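Local coordinates for RickCE (Rickettsia bellii, PDB 5HAM), which probably acts as a cysteine protease effector of the CE clan that cleaves ubiquitin from modified proteins, this chain containing its catalytic domain, at residues I138-E141 against W147-L150. Sequence-based numbering, arbitrary orientation.
Sequences IPIE and WTVL
The side chain of Glu141 runs across one face of the Trp147 indole. Glu141 CB sits 3.6 Å from Trp147 CZ3; Glu141 CG then passes over the six-membered ring, 3.7 Å from its centroid and 5° off the normal, a CH-pi contact. Extended beyond CG, the chain brings Glu141 CD to 3.6 Å from Trp147 CZ2, where the carboxylate stacks with its plane 6° from that of the indole. Glu141 OE1 lies 3.9 Å from both Trp147 CH2 and CZ2; OE2, nearest CZ2, accepts a hydrogen bond from Gly145 N in the connecting loop, which helps fix the carboxylate's rotation. The antiparallel beta hairpin 135-141/147-155 lies in the RickCE-like catalytic domain and gives the second and third strands of a five-stranded mixed sheet. Pro139 CB, on the same face of the sheet as Glu141, approaches Trp147 CZ3 obliquely, and helices 11-20 and 211-223 also contact this indole. On the opposite face of the sheet, with Ile138 and Thr148, Ile140 CD1 meets Leu150 CB at 3.5 Å. Thr148 places OG1 between its backbone N and carbonyl carbon (chi1 67°), from which it donates a hydrogen bond to Ile140 O (2.9 Å). Thr148 N also donates to Ile140 O, at 2.7 Å, so two donors grip this oxygen from opposite faces of its carbonyl plane.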
# COMPACT_ATOMS: atom_id res chain seq x y z
N ILE A 138 -5.14 -9.76 2.96
CA ILE A 138 -5.23 -8.43 2.36
C ILE A 138 -3.85 -7.80 2.20
O ILE A 138 -3.20 -7.45 3.19
CB ILE A 138 -6.08 -7.48 3.21
CG1 ILE A 138 -7.38 -8.16 3.67
CG2 ILE A 138 -6.35 -6.18 2.44
CD1 ILE A 138 -8.22 -7.31 4.65
N PRO A 139 -3.39 -7.66 0.95
CA PRO A 139 -2.14 -6.94 0.69
C PRO A 139 -2.38 -5.48 1.01
O PRO A 139 -3.42 -4.97 0.63
CB PRO A 139 -1.93 -7.12 -0.82
CG PRO A 139 -2.78 -8.25 -1.21
CD PRO A 139 -3.96 -8.24 -0.27
N ILE A 140 -1.47 -4.84 1.73
CA ILE A 140 -1.63 -3.44 2.08
C ILE A 140 -0.44 -2.61 1.61
O ILE A 140 0.70 -2.85 2.01
CB ILE A 140 -1.84 -3.25 3.60
CG1 ILE A 140 -3.12 -3.99 4.03
CG2 ILE A 140 -1.95 -1.77 3.93
CD1 ILE A 140 -3.59 -3.65 5.39
N GLU A 141 -0.72 -1.64 0.75
CA GLU A 141 0.30 -0.72 0.27
C GLU A 141 0.30 0.55 1.10
O GLU A 141 -0.59 1.38 0.97
CB GLU A 141 0.07 -0.40 -1.20
CG GLU A 141 1.34 -0.13 -2.00
CD GLU A 141 1.04 0.27 -3.44
OE1 GLU A 141 -0.15 0.49 -3.76
OE2 GLU A 141 1.99 0.37 -4.25
N TRP A 147 4.87 -2.54 0.24
CA TRP A 147 3.89 -3.60 0.39
C TRP A 147 4.02 -4.26 1.74
O TRP A 147 5.13 -4.51 2.20
CB TRP A 147 4.03 -4.66 -0.71
CG TRP A 147 3.52 -4.19 -1.98
CD1 TRP A 147 4.25 -3.86 -3.08
CD2 TRP A 147 2.16 -3.98 -2.32
NE1 TRP A 147 3.41 -3.45 -4.09
CE2 TRP A 147 2.11 -3.52 -3.65
CE3 TRP A 147 0.95 -4.14 -1.63
CZ2 TRP A 147 0.93 -3.22 -4.30
CZ3 TRP A 147 -0.22 -3.85 -2.27
CH2 TRP A 147 -0.22 -3.38 -3.60
N THR A 148 2.87 -4.49 2.37
CA THR A 148 2.77 -5.17 3.66
C THR A 148 1.53 -6.07 3.61
O THR A 148 0.80 -6.08 2.62
CB THR A 148 2.61 -4.16 4.81
OG1 THR A 148 1.35 -3.49 4.72
CG2 THR A 148 3.69 -3.12 4.77
N VAL A 149 1.27 -6.82 4.67
CA VAL A 149 0.14 -7.75 4.63
C VAL A 149 -0.71 -7.75 5.90
O VAL A 149 -0.20 -7.60 7.02
CB VAL A 149 0.60 -9.20 4.27
CG1 VAL A 149 1.41 -9.82 5.43
CG2 VAL A 149 -0.59 -10.07 3.90
N LEU A 150 -2.01 -7.89 5.72
CA LEU A 150 -2.91 -8.01 6.85
C LEU A 150 -3.80 -9.23 6.66
O LEU A 150 -4.52 -9.32 5.68
CB LEU A 150 -3.76 -6.74 6.98
CG LEU A 150 -4.72 -6.72 8.16
CD1 LEU A 150 -3.94 -6.57 9.48
CD2 LEU A 150 -5.76 -5.61 8.01